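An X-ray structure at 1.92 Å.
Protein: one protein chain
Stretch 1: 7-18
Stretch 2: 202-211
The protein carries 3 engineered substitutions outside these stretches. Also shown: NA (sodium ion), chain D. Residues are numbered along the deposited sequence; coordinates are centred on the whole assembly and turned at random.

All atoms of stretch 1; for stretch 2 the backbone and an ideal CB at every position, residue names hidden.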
ATOM      1  N   SER A   7     -14.824 -19.813  12.550  1.00 38.19           N
ATOM      2  CA  SER A   7     -15.974 -19.456  11.695  1.00 41.43           C
ATOM      3  C   SER A   7     -15.674 -18.204  10.859  1.00 40.19           C
ATOM      4  O   SER A   7     -15.990 -18.200   9.633  1.00 35.65           O
ATOM      5  CB  SER A   7     -17.243 -19.284  12.526  1.00 46.42           C
ATOM      6  OG  SER A   7     -17.595 -20.512  13.138  1.00 55.44           O
ATOM      7  N   GLN A   8     -15.061 -17.191  11.469  1.00 33.45           N
ATOM      8  CA  GLN A   8     -14.768 -15.929  10.763  1.00 38.51           C
ATOM      9  C   GLN A   8     -13.720 -16.159   9.678  1.00 34.53           C
ATOM     10  O   GLN A   8     -13.897 -15.625   8.587  1.00 34.73           O
ATOM     11  CB  GLN A   8     -14.284 -14.870  11.736  1.00 36.53           C
ATOM     12  CG  GLN A   8     -15.425 -14.281  12.560  1.00 42.85           C
ATOM     13  CD  GLN A   8     -14.956 -13.079  13.341  1.00 44.73           C
ATOM     14  OE1 GLN A   8     -14.196 -12.258  12.823  1.00 43.90           O
ATOM     15  NE2 GLN A   8     -15.428 -12.957  14.573  1.00 39.75           N
ATOM     16  N   SER A   9     -12.654 -16.857  10.032  1.00 32.86           N
ATOM     17  CA  SER A   9     -11.494 -17.109   9.149  1.00 38.45           C
ATOM     18  C   SER A   9     -12.013 -17.862   7.931  1.00 37.17           C
ATOM     19  O   SER A   9     -11.703 -17.478   6.797  1.00 35.27           O
ATOM     20  CB  SER A   9     -10.434 -17.905   9.860  1.00 37.74           C
ATOM     21  OG  SER A   9      -9.839 -17.155  10.892  1.00 43.64           O
ATOM     22  N   ILE A  10     -12.824 -18.890   8.185  1.00 35.36           N
ATOM     23  CA  ILE A  10     -13.436 -19.696   7.105  1.00 34.87           C
ATOM     24  C   ILE A  10     -14.263 -18.799   6.195  1.00 37.18           C
ATOM     25  O   ILE A  10     -14.030 -18.844   4.981  1.00 33.86           O
ATOM     26  CB  ILE A  10     -14.205 -20.886   7.685  1.00 36.48           C
ATOM     27  CG1 ILE A  10     -13.233 -21.923   8.232  1.00 36.88           C
ATOM     28  CG2 ILE A  10     -15.121 -21.465   6.637  1.00 37.14           C
ATOM     29  CD1 ILE A  10     -13.887 -23.016   9.050  1.00 38.03           C
ATOM     30  N   ALA A  11     -15.153 -17.971   6.745  1.00 38.27           N
ATOM     31  CA  ALA A  11     -16.055 -17.117   5.955  1.00 38.92           C
ATOM     32  C   ALA A  11     -15.233 -16.138   5.109  1.00 38.47           C
ATOM     33  O   ALA A  11     -15.531 -15.980   3.904  1.00 36.60           O
ATOM     34  CB  ALA A  11     -17.020 -16.404   6.873  1.00 39.16           C
ATOM     35  N   ASN A  12     -14.226 -15.523   5.713  1.00 35.02           N
ATOM     36  CA  ASN A  12     -13.348 -14.528   5.058  1.00 33.93           C
ATOM     37  C   ASN A  12     -12.558 -15.211   3.935  1.00 35.12           C
ATOM     38  O   ASN A  12     -12.428 -14.605   2.869  1.00 37.49           O
ATOM     39  CB  ASN A  12     -12.448 -13.835   6.078  1.00 32.53           C
ATOM     40  CG  ASN A  12     -13.243 -12.977   7.045  1.00 37.17           C
ATOM     41  OD1 ASN A  12     -14.304 -12.502   6.677  1.00 36.48           O
ATOM     42  ND2 ASN A  12     -12.749 -12.801   8.260  1.00 31.60           N
ATOM     43  N   MET A  13     -12.028 -16.392   4.190  1.00 35.06           N
ATOM     44  CA  MET A  13     -11.295 -17.189   3.176  1.00 36.78           C
ATOM     45  C   MET A  13     -12.228 -17.522   2.007  1.00 39.25           C
ATOM     46  O   MET A  13     -11.782 -17.370   0.874  1.00 36.34           O
ATOM     47  CB  MET A  13     -10.730 -18.457   3.785  1.00 37.00           C
ATOM     48  CG  MET A  13      -9.516 -18.186   4.642  1.00 38.54           C
ATOM     49  SD  MET A  13      -8.984 -19.629   5.589  1.00 39.17           S
ATOM     50  CE  MET A  13      -8.093 -20.537   4.338  1.00 40.56           C
ATOM     51  N   GLN A  14     -13.494 -17.860   2.263  1.00 38.79           N
ATOM     52  CA  GLN A  14     -14.490 -18.161   1.188  1.00 38.13           C
ATOM     53  C   GLN A  14     -14.711 -16.922   0.306  1.00 38.33           C
ATOM     54  O   GLN A  14     -14.712 -17.045  -0.946  1.00 35.57           O
ATOM     55  CB  GLN A  14     -15.779 -18.749   1.786  1.00 39.16           C
ATOM     56  CG  GLN A  14     -15.591 -20.164   2.326  1.00 40.80           C
ATOM     57  CD  GLN A  14     -16.662 -20.589   3.306  1.00 46.34           C
ATOM     58  OE1 GLN A  14     -17.314 -19.755   3.901  1.00 39.27           O
ATOM     59  NE2 GLN A  14     -16.787 -21.888   3.540  1.00 43.63           N
ATOM     60  N   GLN A  15     -14.828 -15.744   0.901  1.00 38.29           N
ATOM     61  CA  GLN A  15     -14.964 -14.492   0.125  1.00 41.44           C
ATOM     62  C   GLN A  15     -13.680 -14.226  -0.662  1.00 38.98           C
ATOM     63  O   GLN A  15     -13.774 -13.866  -1.839  1.00 43.57           O
ATOM     64  CB  GLN A  15     -15.196 -13.300   1.043  1.00 44.83           C
ATOM     65  CG  GLN A  15     -15.041 -11.951   0.351  1.00 53.06           C
ATOM     66  CD  GLN A  15     -16.103 -11.669  -0.695  1.00 59.98           C
ATOM     67  OE1 GLN A  15     -17.032 -10.890  -0.435  1.00 51.53           O
ATOM     68  NE2 GLN A  15     -15.989 -12.291  -1.874  1.00 49.78           N
ATOM     69  N   ALA A  16     -12.510 -14.338  -0.043  1.00 37.24           N
ATOM     70  CA  ALA A  16     -11.264 -13.983  -0.758  1.00 39.92           C
ATOM     71  C   ALA A  16     -11.139 -14.911  -1.981  1.00 39.57           C
ATOM     72  O   ALA A  16     -10.770 -14.414  -3.068  1.00 38.79           O
ATOM     73  CB  ALA A  16     -10.061 -14.070   0.134  1.00 32.82           C
ATOM     74  N   GLU A  17     -11.465 -16.185  -1.788  1.00 37.83           N
ATOM     75  CA  GLU A  17     -11.373 -17.239  -2.823  1.00 37.23           C
ATOM     76  C   GLU A  17     -12.248 -16.854  -4.020  1.00 38.55           C
ATOM     77  O   GLU A  17     -11.751 -16.984  -5.137  1.00 38.28           O
ATOM     78  CB  GLU A  17     -11.728 -18.605  -2.242  1.00 38.59           C
ATOM     79  CG  GLU A  17     -11.409 -19.778  -3.176  1.00 39.72           C
ATOM     80  CD  GLU A  17     -12.515 -20.202  -4.121  1.00 45.96           C
ATOM     81  OE1 GLU A  17     -13.659 -19.704  -3.944  1.00 42.72           O
ATOM     82  OE2 GLU A  17     -12.225 -21.021  -5.060  1.00 42.42           O
ATOM     83  N   ALA A  18     -13.486 -16.404  -3.820  1.00 36.47           N
ATOM     84  CA  ALA A  18     -14.375 -16.021  -4.937  1.00 37.01           C
ATOM     85  C   ALA A  18     -13.730 -14.860  -5.708  1.00 39.79           C
ATOM     86  O   ALA A  18     -13.729 -14.838  -6.939  1.00 34.13           O
ATOM     87  CB  ALA A  18     -15.717 -15.604  -4.405  1.00 41.14           C
ATOM     88  N   UNK A 202      -2.970  -8.459  -3.528  1.00 31.06           N
ATOM     89  CA  UNK A 202      -3.752  -7.930  -2.379  1.00 32.71           C
ATOM     90  C   UNK A 202      -4.774  -8.961  -1.906  1.00 31.72           C
ATOM     91  O   UNK A 202      -4.861  -9.222  -0.701  1.00 30.10           O
ATOM     92  CB  UNK A 202      -4.465  -6.631  -2.759  1.00 32.71           C
ATOM     93  N   UNK A 203      -5.440  -9.648  -2.826  1.00 30.95           N
ATOM     94  CA  UNK A 203      -6.455 -10.652  -2.453  1.00 30.80           C
ATOM     95  C   UNK A 203      -5.773 -11.908  -1.953  1.00 34.92           C
ATOM     96  O   UNK A 203      -6.258 -12.472  -0.963  1.00 31.33           O
ATOM     97  CB  UNK A 203      -7.367 -10.982  -3.636  1.00 30.80           C
ATOM     98  N   UNK A 204      -4.654 -12.338  -2.559  1.00 31.04           N
ATOM     99  CA  UNK A 204      -3.988 -13.558  -2.091  1.00 32.26           C
ATOM    100  C   UNK A 204      -3.311 -13.275  -0.751  1.00 32.05           C
ATOM    101  O   UNK A 204      -3.263 -14.187   0.063  1.00 32.86           O
ATOM    102  CB  UNK A 204      -2.969 -14.057  -3.117  1.00 32.26           C
ATOM    103  N   UNK A 205      -2.838 -12.062  -0.506  1.00 30.93           N
ATOM    104  CA  UNK A 205      -2.218 -11.742   0.809  1.00 32.14           C
ATOM    105  C   UNK A 205      -3.329 -11.804   1.877  1.00 31.61           C
ATOM    106  O   UNK A 205      -3.078 -12.303   2.970  1.00 34.16           O
ATOM    107  CB  UNK A 205      -1.549 -10.366   0.795  1.00 32.14           C
ATOM    108  N   UNK A 206      -4.514 -11.314   1.551  1.00 33.13           N
ATOM    109  CA  UNK A 206      -5.635 -11.275   2.517  1.00 33.46           C
ATOM    110  C   UNK A 206      -6.049 -12.715   2.802  1.00 33.28           C
ATOM    111  O   UNK A 206      -6.299 -13.073   3.954  1.00 32.40           O
ATOM    112  CB  UNK A 206      -6.816 -10.461   1.984  1.00 33.46           C
ATOM    113  N   UNK A 207      -6.085 -13.559   1.780  1.00 33.26           N
ATOM    114  CA  UNK A 207      -6.481 -14.981   1.942  1.00 30.42           C
ATOM    115  C   UNK A 207      -5.515 -15.659   2.896  1.00 30.13           C
ATOM    116  O   UNK A 207      -5.899 -16.327   3.844  1.00 33.09           O
ATOM    117  CB  UNK A 207      -6.501 -15.713   0.599  1.00 30.42           C
ATOM    118  N   UNK A 208      -4.242 -15.447   2.660  1.00 30.93           N
ATOM    119  CA  UNK A 208      -3.141 -15.985   3.479  1.00 32.65           C
ATOM    120  C   UNK A 208      -3.156 -15.425   4.926  1.00 32.36           C
ATOM    121  O   UNK A 208      -2.839 -16.179   5.825  1.00 31.96           O
ATOM    122  CB  UNK A 208      -1.801 -15.661   2.815  1.00 32.65           C
ATOM    123  N   UNK A 209      -3.457 -14.147   5.136  1.00 30.00           N
ATOM    124  CA  UNK A 209      -3.606 -13.585   6.512  1.00 34.83           C
ATOM    125  C   UNK A 209      -4.757 -14.338   7.228  1.00 29.00           C
ATOM    126  O   UNK A 209      -4.543 -14.789   8.333  1.00 30.88           O
ATOM    127  CB  UNK A 209      -3.891 -12.082   6.467  1.00 34.83           C
ATOM    128  N   UNK A 210      -5.932 -14.467   6.623  1.00 30.44           N
ATOM    129  CA  UNK A 210      -7.078 -15.207   7.213  1.00 31.04           C
ATOM    130  C   UNK A 210      -6.694 -16.674   7.408  1.00 34.27           C
ATOM    131  O   UNK A 210      -6.985 -17.263   8.484  1.00 30.78           O
ATOM    132  CB  UNK A 210      -8.319 -15.100   6.325  1.00 31.04           C
ATOM    133  N   UNK A 211      -6.009 -17.275   6.438  1.00 32.37           N
ATOM    134  CA  UNK A 211      -5.564 -18.681   6.573  1.00 32.19           C
ATOM    135  C   UNK A 211      -4.644 -18.759   7.795  1.00 33.60           C
ATOM    136  O   UNK A 211      -4.681 -19.735   8.573  1.00 31.60           O
ATOM    137  CB  UNK A 211      -4.847 -19.170   5.313  1.00 32.19           C
TER
HETATM  138 NA    NA D 302     -13.925 -22.247  -6.258  1.00 62.26          NA

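Both stretches are helical throughout, and their axes run nearly antiparallel (162°) with a closest approach of 8.9 Å. The nearest CA pairs, S9 CA to the CA of 210 and M13 CA to the CA of 207, set the register, so positions 203, 207 and 210 deserve most attention.

Position 202 has helical angles (-56/-41) and nothing of stretch 1 within 5.5 Å of its ideal CB. There is room for almost any helix-compatible side chain; the residue is G202.

At 203 the CA-to-CB bond points toward stretch 1; the ideal CB lies 4.9 Å from A16 O, and the A16 methyl is nearby too, so the site presents both a backbone carbonyl and an apolar group. A medium or long side chain, polar or apolar, would suit. The deposited Q203 makes a loose contact, its backbone O 4.3 Å from A16 CB.

Positions 204 and 205 meet nothing of stretch 1 near their ideal CB atoms, and stretch 1 barely constrains them. They are T204, whose CB points away, and T205, which is out of reach.

At 206 the bond points sideways, with the ideal CB 5.2 Å from A16 CB. Small or larger residues would be tolerated; A206 adds little to the contact.

Position 207 also points sideways, yet its ideal CB is 3.9 Å from A16 CB, and the M13 side chain lies ahead. An apolar side chain, such as leucine, methionine or an aromatic, would fit. F207, with chi1 t, brings its ring to stretch 1: M13 CG sits over one face, 4.3 Å from the ring centroid and 15° off the normal, while A16 CB lies at the edge, 3.8 Å from F207 CD2. F207 CE2 also approaches M13 O to 3.3 Å.

Position 208 points away, and 209 sideways; neither ideal CB has stretch 1 within 5.5 Å. Polar residues are among many possibilities, and S208 and Q209 occupy them.

At 210 the bond points toward stretch 1, with the ideal CB 3.7 Å from M13 CG and 4.3 Å from N12 CB. The N12 amide and S9 hydroxyl favour a polar end on an aliphatic stem: glutamine, glutamate or perhaps a shorter acceptor. In Q210 (chi1 and chi2 both m), OE1 accepts a hydrogen bond from N12 ND2 at 3.0 Å, with an N-H...O angle of 157°. Water 1 donates to both Q210 OE1 (2.6 Å) and S9 OG (2.9 Å), bridging them.

Position 211 points away overall, but its ideal CB lies 3.7 Å from M13 CE, so an apolar residue suits. F211 places a ring face against that methyl: M13 CE is 3.5 Å from the F211 ring centroid, 23° off the normal.

Stretch 2, residues 202-211: GQTTAFSQQF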
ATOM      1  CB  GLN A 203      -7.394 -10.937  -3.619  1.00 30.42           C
ATOM      2  CG  GLN A 203      -8.246  -9.748  -3.954  1.00 31.93           C
ATOM      3  CD  GLN A 203      -9.080  -9.377  -2.754  1.00 34.98           C
ATOM      4  OE1 GLN A 203      -9.857 -10.190  -2.258  1.00 39.77           O
ATOM      5  NE2 GLN A 203      -8.898  -8.154  -2.296  1.00 32.54           N
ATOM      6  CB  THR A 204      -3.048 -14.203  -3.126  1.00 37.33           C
ATOM      7  OG1 THR A 204      -1.931 -13.394  -3.368  1.00 39.52           O
ATOM      8  CG2 THR A 204      -3.706 -14.384  -4.467  1.00 38.89           C
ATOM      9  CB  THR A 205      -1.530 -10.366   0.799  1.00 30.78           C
ATOM     10  OG1 THR A 205      -0.514 -10.423  -0.202  1.00 34.72           O
ATOM     11  CG2 THR A 205      -0.923 -10.005   2.144  1.00 32.87           C
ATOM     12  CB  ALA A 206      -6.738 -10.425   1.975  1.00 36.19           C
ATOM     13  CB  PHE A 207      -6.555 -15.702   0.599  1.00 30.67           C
ATOM     14  CG  PHE A 207      -7.019 -17.128   0.732  1.00 30.12           C
ATOM     15  CD1 PHE A 207      -6.163 -18.109   1.187  1.00 33.01           C
ATOM     16  CD2 PHE A 207      -8.334 -17.464   0.443  1.00 33.49           C
ATOM     17  CE1 PHE A 207      -6.605 -19.420   1.341  1.00 32.89           C
ATOM     18  CE2 PHE A 207      -8.763 -18.774   0.574  1.00 32.95           C
ATOM     19  CZ  PHE A 207      -7.901 -19.747   1.028  1.00 28.41           C
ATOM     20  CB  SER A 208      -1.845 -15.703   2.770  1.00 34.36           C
ATOM     21  OG  SER A 208      -0.766 -16.190   3.545  1.00 42.60           O
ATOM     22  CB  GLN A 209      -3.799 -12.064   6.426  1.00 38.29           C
ATOM     23  CG  GLN A 209      -3.888 -11.324   7.776  1.00 42.98           C
ATOM     24  CD  GLN A 209      -5.291 -11.357   8.368  1.00 40.56           C
ATOM     25  OE1 GLN A 209      -6.294 -11.244   7.669  1.00 37.60           O
ATOM     26  NE2 GLN A 209      -5.367 -11.577   9.668  1.00 40.53           N
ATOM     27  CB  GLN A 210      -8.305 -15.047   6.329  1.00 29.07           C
ATOM     28  CG  GLN A 210      -8.766 -13.606   6.210  1.00 30.53           C
ATOM     29  CD  GLN A 210      -9.459 -13.104   7.460  1.00 34.06           C
ATOM     30  OE1 GLN A 210      -9.977 -13.904   8.242  1.00 33.11           O
ATOM     31  NE2 GLN A 210      -9.450 -11.787   7.631  1.00 34.35           N
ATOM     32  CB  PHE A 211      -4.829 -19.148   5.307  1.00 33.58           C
ATOM     33  CG  PHE A 211      -4.861 -20.624   5.016  1.00 31.83           C
ATOM     34  CD1 PHE A 211      -5.268 -21.565   5.951  1.00 35.56           C
ATOM     35  CD2 PHE A 211      -4.452 -21.084   3.771  1.00 34.26           C
ATOM     36  CE1 PHE A 211      -5.351 -22.919   5.628  1.00 34.19           C
ATOM     37  CE2 PHE A 211      -4.453 -22.445   3.475  1.00 33.86           C
ATOM     38  CZ  PHE A 211      -4.911 -23.360   4.395  1.00 34.94           C
TER
HETATM   39  O   HOH W   1      -9.856 -14.294  10.826  1.00 34.85           O
HETATM   40  O   HOH W   2     -15.594 -19.840  -5.880  1.00 54.87           O
HETATM   41  O   HOH W   3     -13.494 -24.699  -4.660  1.00 47.41           O
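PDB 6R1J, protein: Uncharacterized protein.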